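Local coordinates for protein ribonuclease (Nicotiana glutinosa, PDB 1IYB) that probably cleaves single-stranded RNA as a ribonuclease of the T2 family and binds guanosine-5'-monophosphate in its active-site region, at residues 71-74 and 75-79; 93-96 and 97-101; 130-134 and 135-139. All coordinates share one frame; numbering follows the deposited sequence.

In the fold
The three contacts are all local, each within one helix or at its end. Contacts 1 and 2 lie on successive helices, 73-79 and 91-102, which pack together: I73, M76 and Q77 touch W94. Contact 3 ends helix 127-133 and touches neither; its nearest atoms are about 13 Å from contact 1 and about 18 Å from contact 2, on the other side of the chain's centre from contact 2. Contact 2 has the most buried residues and mixes a ring stack with polar groups around the phosphate. Contact 1 has one apolar side and one wet side. Contact 3 is a surface turn with a small apolar side.

Contact 1 of 3, residues 71-74 and 75-79; sequences DLIS and RMQQN
M76 lies against L72, four residues earlier. M76 SD is 3.9 Å from L72 CB. Its CG also passes close to the carbonyl oxygen of L72. The chain of M76 is extended at chi2 and bends at chi3 (64°), which turns the methyl CE away from L72 and toward W94 of helix 91-102. I73 CD1 lies on the same sulfur, 4.2 Å from M76 SD. I73 also meets Q77: its CG2 is 3.4 Å from Q77 OE1, and the two side chains cross obliquely. The Q77 amide lies against I73 CG2 and S74 CA.

R75 goes the other way. Its chain bends at chi3 (61°) and brings R75 NH1 to 4.1 Å from L72 CD2. A water in the guanidinium plane, its oxygen 3.0 Å from R75 NH1, accepts from it and donates weakly to D71 O. NH2 forms a salt bridge with D120 of helix 111-124. The guanidinium is thus held at both terminal nitrogens, NH1 by water and NH2 by D120. A second water joins S74 O to Q78 NE2. In the backbone, M76 N bonds to L72 O at 2.9 Å and Q77 N to I73 O at 2.8 Å. This is the i to i+4 pattern of an amphipathic alpha-helix: M76 and I73 face W94, S74 and Q78 lie on the exposed side, and Q77 lies at the border.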
loop_
_atom_site.group_PDB
_atom_site.type_symbol
_atom_site.label_atom_id
_atom_site.label_comp_id
_atom_site.label_asym_id
_atom_site.label_seq_id
_atom_site.Cartn_x
_atom_site.Cartn_y
_atom_site.Cartn_z
ATOM N N ASP A 71 -0.184 29.483 -4.808
ATOM C CA ASP A 71 0.252 30.478 -3.832
ATOM C C ASP A 71 1.116 29.883 -2.721
ATOM O O ASP A 71 1.645 30.613 -1.880
ATOM C CB ASP A 71 -0.962 31.154 -3.205
ATOM C CG ASP A 71 -1.850 30.170 -2.473
ATOM O OD1 ASP A 71 -2.379 29.244 -3.127
ATOM O OD2 ASP A 71 -2.009 30.318 -1.247
ATOM N N LEU A 72 1.250 28.561 -2.714
ATOM C CA LEU A 72 2.042 27.880 -1.692
ATOM C C LEU A 72 3.329 27.287 -2.254
ATOM O O LEU A 72 4.184 26.831 -1.499
ATOM C CB LEU A 72 1.224 26.747 -1.059
ATOM C CG LEU A 72 -0.129 27.096 -0.436
ATOM C CD1 LEU A 72 -0.801 25.810 0.040
ATOM C CD2 LEU A 72 0.049 28.061 0.722
ATOM N N ILE A 73 3.462 27.294 -3.576
ATOM C CA ILE A 73 4.631 26.718 -4.234
ATOM C C ILE A 73 5.998 27.212 -3.758
ATOM O O ILE A 73 6.891 26.402 -3.524
ATOM C CB ILE A 73 4.533 26.885 -5.769
ATOM C CG1 ILE A 73 3.333 26.087 -6.292
ATOM C CG2 ILE A 73 5.809 26.399 -6.438
ATOM C CD1 ILE A 73 3.426 24.588 -6.045
ATOM N N SER A 74 6.177 28.521 -3.613
ATOM C CA SER A 74 7.476 29.012 -3.162
ATOM C C SER A 74 7.840 28.442 -1.792
ATOM O O SER A 74 8.997 28.105 -1.544
ATOM C CB SER A 74 7.509 30.549 -3.128
ATOM O OG SER A 74 6.568 31.088 -2.218
ATOM N N ARG A 75 6.852 28.322 -0.910
ATOM C CA ARG A 75 7.092 27.783 0.428
ATOM C C ARG A 75 7.358 26.277 0.365
ATOM O O ARG A 75 8.163 25.742 1.133
ATOM C CB ARG A 75 5.896 28.083 1.339
ATOM C CG ARG A 75 5.719 29.567 1.643
ATOM C CD ARG A 75 4.381 29.850 2.317
ATOM N NE ARG A 75 4.260 29.156 3.596
ATOM C CZ ARG A 75 3.154 29.128 4.331
ATOM N NH1 ARG A 75 2.062 29.756 3.915
ATOM N NH2 ARG A 75 3.141 28.473 5.485
ATOM N N MET A 76 6.686 25.598 -0.561
ATOM C CA MET A 76 6.857 24.161 -0.735
ATOM C C MET A 76 8.230 23.851 -1.331
ATOM O O MET A 76 8.844 22.831 -1.017
ATOM C CB MET A 76 5.743 23.613 -1.630
ATOM C CG MET A 76 4.388 23.571 -0.935
ATOM S SD MET A 76 2.967 23.385 -2.039
ATOM C CE MET A 76 3.278 21.767 -2.750
ATOM N N GLN A 77 8.715 24.740 -2.188
ATOM C CA GLN A 77 10.021 24.544 -2.796
ATOM C C GLN A 77 11.108 24.593 -1.724
ATOM O O GLN A 77 12.086 23.848 -1.779
ATOM C CB GLN A 77 10.259 25.611 -3.869
ATOM C CG GLN A 77 9.485 25.323 -5.147
ATOM C CD GLN A 77 9.395 26.509 -6.090
ATOM O OE1 GLN A 77 9.092 26.346 -7.272
ATOM N NE2 GLN A 77 9.636 27.705 -5.571
ATOM N N GLN A 78 10.920 25.457 -0.734
ATOM C CA GLN A 78 11.894 25.587 0.341
ATOM C C GLN A 78 11.752 24.546 1.445
ATOM O O GLN A 78 12.754 24.052 1.967
ATOM C CB GLN A 78 11.803 26.982 0.968
ATOM C CG GLN A 78 12.146 28.104 0.010
ATOM C CD GLN A 78 13.482 27.885 -0.668
ATOM O OE1 GLN A 78 14.499 27.694 -0.004
ATOM N NE2 GLN A 78 13.486 27.908 -1.998
ATOM N N ASN A 79 10.512 24.196 1.782
ATOM C CA ASN A 79 10.252 23.270 2.877
ATOM C C ASN A 79 9.875 21.829 2.572
ATOM O O ASN A 79 9.845 20.995 3.483
ATOM C CB ASN A 79 9.172 23.860 3.785
ATOM C CG ASN A 79 9.614 25.142 4.449
ATOM O OD1 ASN A 79 9.383 26.241 3.938
ATOM N ND2 ASN A 79 10.269 25.006 5.591
HETATM O O HOH W 1 1.460 31.271 1.361
HETATM O O HOH W 2 11.040 29.347 -2.719
#

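Contact 2 of 3, residues 93-96 and 97-101; sequences FWSH and EWEKH. With 5GP (guanosine-5'-monophosphate), chain C.
The F93 ring carries the guanine base of the nucleotide on one face, with 5GP C5 3.5 Å above the plane and over the ring centre. The H96 ring has K100 CB over one face, near the rim. At its edge H96 NE2 donates to 5GP O5' at 2.8 Å. The H101 ring has K100 CG over the centre of one face, and W46 stacks on H101. The edge of H101 meets the phosphate, where H101 NE2 bonds to 5GP O1P at 3.2 Å and weakly to O2P.

K100 is fully extended, with chi1 to chi4 all near 180°. This carries K100 NZ past H96 to a hydrogen bond with 5GP O1P at 2.5 Å. E97 instead bends at chi2 (-61°), which brings E97 OE1 to 2.5 Å from 5GP O2P. Its OE2 is held by W46 NE1. The backbone is alpha-helical, with E99 N bonded to S95 O at 2.9 Å.

One helix face therefore supplies the base stack and the groups that meet the phosphate: K100 and H101 on terminal oxygens, H96 on the ester O5', E97 close to O2P. This is consistent with the His-Glu-x-x-Lys-His active-site motif of T2 ribonucleases.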
loop_
_atom_site.group_PDB
_atom_site.type_symbol
_atom_site.label_atom_id
_atom_site.label_comp_id
_atom_site.label_asym_id
_atom_site.label_seq_id
_atom_site.Cartn_x
_atom_site.Cartn_y
_atom_site.Cartn_z
ATOM N N PHE A 93 6.706 14.515 -6.241
ATOM C CA PHE A 93 6.702 14.167 -4.826
ATOM C C PHE A 93 5.417 14.693 -4.179
ATOM O O PHE A 93 4.720 13.956 -3.479
ATOM C CB PHE A 93 7.950 14.773 -4.165
ATOM C CG PHE A 93 8.175 14.354 -2.728
ATOM C CD1 PHE A 93 7.640 13.174 -2.222
ATOM C CD2 PHE A 93 8.977 15.133 -1.898
ATOM C CE1 PHE A 93 7.901 12.774 -0.910
ATOM C CE2 PHE A 93 9.246 14.744 -0.584
ATOM C CZ PHE A 93 8.706 13.560 -0.088
ATOM N N TRP A 94 5.096 15.959 -4.431
ATOM C CA TRP A 94 3.890 16.559 -3.863
ATOM C C TRP A 94 2.631 15.850 -4.361
ATOM O O TRP A 94 1.694 15.600 -3.590
ATOM C CB TRP A 94 3.832 18.055 -4.200
ATOM C CG TRP A 94 5.079 18.776 -3.782
ATOM C CD1 TRP A 94 5.860 18.489 -2.698
ATOM C CD2 TRP A 94 5.702 19.884 -4.444
ATOM N NE1 TRP A 94 6.935 19.345 -2.647
ATOM C CE2 TRP A 94 6.863 20.211 -3.706
ATOM C CE3 TRP A 94 5.392 20.630 -5.588
ATOM C CZ2 TRP A 94 7.720 21.254 -4.074
ATOM C CZ3 TRP A 94 6.245 21.670 -5.954
ATOM C CH2 TRP A 94 7.395 21.969 -5.197
ATOM N N SER A 95 2.614 15.514 -5.648
ATOM C CA SER A 95 1.466 14.823 -6.231
ATOM C C SER A 95 1.281 13.472 -5.551
ATOM O O SER A 95 0.167 13.090 -5.204
ATOM C CB SER A 95 1.667 14.612 -7.733
ATOM O OG SER A 95 0.592 13.860 -8.281
ATOM N N HIS A 96 2.384 12.754 -5.364
ATOM C CA HIS A 96 2.350 11.449 -4.715
ATOM C C HIS A 96 1.781 11.541 -3.299
ATOM O O HIS A 96 0.956 10.722 -2.896
ATOM C CB HIS A 96 3.760 10.854 -4.663
ATOM C CG HIS A 96 3.861 9.619 -3.825
ATOM N ND1 HIS A 96 3.355 8.403 -4.225
ATOM C CD2 HIS A 96 4.380 9.422 -2.589
ATOM C CE1 HIS A 96 3.557 7.508 -3.273
ATOM N NE2 HIS A 96 4.177 8.102 -2.268
ATOM N N GLU A 97 2.226 12.533 -2.539
ATOM C CA GLU A 97 1.741 12.683 -1.177
ATOM C C GLU A 97 0.254 13.014 -1.139
ATOM O O GLU A 97 -0.473 12.522 -0.271
ATOM C CB GLU A 97 2.567 13.741 -0.435
ATOM C CG GLU A 97 4.006 13.291 -0.185
ATOM C CD GLU A 97 4.090 12.039 0.681
ATOM O OE1 GLU A 97 4.858 11.116 0.330
ATOM O OE2 GLU A 97 3.393 11.983 1.718
ATOM N N TRP A 98 -0.218 13.832 -2.076
ATOM C CA TRP A 98 -1.639 14.148 -2.086
ATOM C C TRP A 98 -2.475 12.932 -2.470
ATOM O O TRP A 98 -3.451 12.598 -1.797
ATOM C CB TRP A 98 -1.972 15.290 -3.056
ATOM C CG TRP A 98 -3.454 15.367 -3.295
ATOM C CD1 TRP A 98 -4.138 14.895 -4.382
ATOM C CD2 TRP A 98 -4.449 15.796 -2.356
ATOM N NE1 TRP A 98 -5.492 14.993 -4.172
ATOM C CE2 TRP A 98 -5.713 15.543 -2.936
ATOM C CE3 TRP A 98 -4.395 16.366 -1.076
ATOM C CZ2 TRP A 98 -6.915 15.838 -2.280
ATOM C CZ3 TRP A 98 -5.592 16.659 -0.420
ATOM C CH2 TRP A 98 -6.834 16.392 -1.027
ATOM N N GLU A 99 -2.093 12.272 -3.556
ATOM C CA GLU A 99 -2.855 11.123 -4.023
ATOM C C GLU A 99 -2.845 9.923 -3.086
ATOM O O GLU A 99 -3.870 9.267 -2.907
ATOM C CB GLU A 99 -2.382 10.746 -5.429
ATOM C CG GLU A 99 -2.606 11.903 -6.398
ATOM C CD GLU A 99 -2.465 11.528 -7.859
ATOM O OE1 GLU A 99 -2.676 12.425 -8.710
ATOM O OE2 GLU A 99 -2.148 10.355 -8.158
ATOM N N LYS A 100 -1.708 9.642 -2.461
ATOM C CA LYS A 100 -1.638 8.505 -1.545
ATOM C C LYS A 100 -2.187 8.799 -0.152
ATOM O O LYS A 100 -2.864 7.959 0.446
ATOM C CB LYS A 100 -0.194 8.012 -1.400
ATOM C CG LYS A 100 -0.045 6.850 -0.415
ATOM C CD LYS A 100 1.382 6.312 -0.367
ATOM C CE LYS A 100 1.484 5.101 0.562
ATOM N NZ LYS A 100 2.860 4.516 0.612
ATOM N N HIS A 101 -1.906 9.993 0.362
ATOM C CA HIS A 101 -2.328 10.357 1.712
ATOM C C HIS A 101 -3.399 11.447 1.830
ATOM O O HIS A 101 -4.382 11.289 2.559
ATOM C CB HIS A 101 -1.092 10.773 2.515
ATOM C CG HIS A 101 -0.081 9.679 2.690
ATOM N ND1 HIS A 101 -0.307 8.579 3.490
ATOM C CD2 HIS A 101 1.167 9.524 2.184
ATOM C CE1 HIS A 101 0.759 7.796 3.472
ATOM N NE2 HIS A 101 1.667 8.348 2.687
HETATM P P 5GP C . 5.090 7.530 1.433
HETATM O O1P 5GP C . 4.066 6.500 1.633
HETATM O O2P 5GP C . 4.530 8.932 1.574
HETATM O O3P 5GP C . 6.293 7.304 2.414
HETATM O "O5'" 5GP C . 5.784 7.461 -0.049
HETATM C "C5'" 5GP C . 6.955 8.291 -0.393
HETATM C "C4'" 5GP C . 7.476 8.098 -1.837
HETATM O "O4'" 5GP C . 7.744 9.470 -2.374
HETATM C "C3'" 5GP C . 8.800 7.376 -2.075
HETATM O "O3'" 5GP C . 8.679 5.964 -2.152
HETATM C "C2'" 5GP C . 9.327 7.957 -3.392
HETATM O "O2'" 5GP C . 8.819 7.248 -4.543
HETATM C "C1'" 5GP C . 8.851 9.399 -3.334
HETATM N N9 5GP C . 9.844 10.494 -3.100
HETATM C C8 5GP C . 10.227 11.526 -3.929
HETATM N N7 5GP C . 11.054 12.402 -3.398
HETATM C C5 5GP C . 11.228 11.890 -2.096
HETATM C C6 5GP C . 12.028 12.416 -1.028
HETATM O O6 5GP C . 12.729 13.421 -1.028
HETATM N N1 5GP C . 11.937 11.600 0.143
HETATM C C2 5GP C . 11.166 10.443 0.229
HETATM N N2 5GP C . 11.229 9.828 1.428
HETATM N N3 5GP C . 10.413 9.948 -0.772
HETATM C C4 5GP C . 10.494 10.725 -1.906
HETATM O O HOH W 3 0.903 11.028 -8.066
#

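Contact 3 of 3, residues 130-134 and 135-139; sequences ILQGA and GIHPD. Unlike the reference sequence in segment 135-139: H137 (reference Asn).
Q132 has CG anti to its carbonyl carbon (chi1 -66°) and stays extended at chi2, which sends its amide out beside H137 and P138. H137, with chi1 -44°, turns its ring back toward the helix end. The two side chains cross at about a right angle. Q132 NE2 comes to the edge of the imidazole, 3.1 Å from H137 CD2, and the amide and ring planes are 71° apart. The same Q132 NE2 is 3.6 Å from P138 CD. With an alanine here, the H137 ring edge and P138 CD would probably lose their cover and the ring would be freer to turn.

On the other side the contact is apolar. L131 CB meets I136 CB at 4.0 Å. F205 touches both of these residues. A134 CB lies 4.4 Å from I136 CD1, next to helix 145-156.

The backbone closes the end of the helix. I136 N bonds to L131 O at 2.9 Å, and G135 N to Q132 O at 3.1 Å. L131 O also accepts from A134 N, and the donors A134 N and I136 N come from opposite faces of its carbonyl plane. G135 has positive phi, where a CB would clash with A134 O. The I136 N to L131 O and G135 N to Q132 O bonds, with G135 as C-prime, make a Schellman motif at the C-terminal end of helix 127-133, followed by an inverse gamma turn centred on P138.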
loop_
_atom_site.group_PDB
_atom_site.type_symbol
_atom_site.label_atom_id
_atom_site.label_comp_id
_atom_site.label_asym_id
_atom_site.label_seq_id
_atom_site.Cartn_x
_atom_site.Cartn_y
_atom_site.Cartn_z
ATOM N N ILE A 130 15.210 22.889 17.380
ATOM C CA ILE A 130 14.901 22.263 18.657
ATOM C C ILE A 130 16.081 21.396 19.085
ATOM O O ILE A 130 16.542 21.472 20.223
ATOM C CB ILE A 130 13.645 21.364 18.560
ATOM C CG1 ILE A 130 12.393 22.226 18.390
ATOM C CG2 ILE A 130 13.537 20.478 19.798
ATOM C CD1 ILE A 130 11.160 21.430 18.015
ATOM N N LEU A 131 16.579 20.583 18.161
ATOM C CA LEU A 131 17.685 19.698 18.473
ATOM C C LEU A 131 18.977 20.447 18.761
ATOM O O LEU A 131 19.664 20.145 19.736
ATOM C CB LEU A 131 17.878 18.678 17.345
ATOM C CG LEU A 131 16.714 17.677 17.259
ATOM C CD1 LEU A 131 16.878 16.771 16.048
ATOM C CD2 LEU A 131 16.648 16.856 18.543
ATOM N N GLN A 132 19.309 21.435 17.938
ATOM C CA GLN A 132 20.540 22.171 18.182
ATOM C C GLN A 132 20.437 22.979 19.473
ATOM O O GLN A 132 21.450 23.257 20.121
ATOM C CB GLN A 132 20.880 23.055 16.975
ATOM C CG GLN A 132 21.228 22.221 15.737
ATOM C CD GLN A 132 21.938 23.003 14.645
ATOM O OE1 GLN A 132 21.355 23.877 14.005
ATOM N NE2 GLN A 132 23.212 22.690 14.430
ATOM N N GLY A 133 19.213 23.321 19.866
ATOM C CA GLY A 133 19.013 24.064 21.095
ATOM C C GLY A 133 19.371 23.216 22.304
ATOM O O GLY A 133 19.624 23.737 23.394
ATOM N N ALA A 134 19.396 21.902 22.106
ATOM C CA ALA A 134 19.725 20.965 23.174
ATOM C C ALA A 134 21.119 20.363 22.989
ATOM O O ALA A 134 21.478 19.392 23.653
ATOM C CB ALA A 134 18.676 19.852 23.234
ATOM N N GLY A 135 21.901 20.937 22.080
ATOM C CA GLY A 135 23.246 20.437 21.853
ATOM C C GLY A 135 23.330 19.209 20.964
ATOM O O GLY A 135 24.337 18.503 20.967
ATOM N N ILE A 136 22.268 18.953 20.208
ATOM C CA ILE A 136 22.216 17.811 19.301
ATOM C C ILE A 136 22.315 18.372 17.885
ATOM O O ILE A 136 21.340 18.883 17.343
ATOM C CB ILE A 136 20.889 17.031 19.489
ATOM C CG1 ILE A 136 20.789 16.555 20.943
ATOM C CG2 ILE A 136 20.822 15.847 18.530
ATOM C CD1 ILE A 136 19.460 15.916 21.314
ATOM N N HIS A 137 23.506 18.287 17.299
ATOM C CA HIS A 137 23.729 18.831 15.965
ATOM C C HIS A 137 24.037 17.788 14.902
ATOM O O HIS A 137 24.538 16.701 15.196
ATOM C CB HIS A 137 24.878 19.846 15.987
ATOM C CG HIS A 137 24.826 20.797 17.139
ATOM N ND1 HIS A 137 25.463 20.550 18.336
ATOM C CD2 HIS A 137 24.203 21.990 17.284
ATOM C CE1 HIS A 137 25.236 21.550 19.170
ATOM N NE2 HIS A 137 24.473 22.437 18.556
ATOM N N PRO A 138 23.730 18.114 13.636
ATOM C CA PRO A 138 23.976 17.214 12.507
ATOM C C PRO A 138 25.442 17.321 12.096
ATOM O O PRO A 138 25.770 17.831 11.022
ATOM C CB PRO A 138 23.024 17.743 11.440
ATOM C CG PRO A 138 23.041 19.213 11.694
ATOM C CD PRO A 138 22.962 19.298 13.207
ATOM N N ASP A 139 26.315 16.840 12.976
ATOM C CA ASP A 139 27.757 16.881 12.758
ATOM C C ASP A 139 28.382 15.495 12.641
ATOM O O ASP A 139 29.590 15.337 12.823
ATOM C CB ASP A 139 28.429 17.634 13.907
ATOM C CG ASP A 139 27.989 17.128 15.272
ATOM O OD1 ASP A 139 27.642 15.932 15.387
ATOM O OD2 ASP A 139 27.998 17.926 16.234
#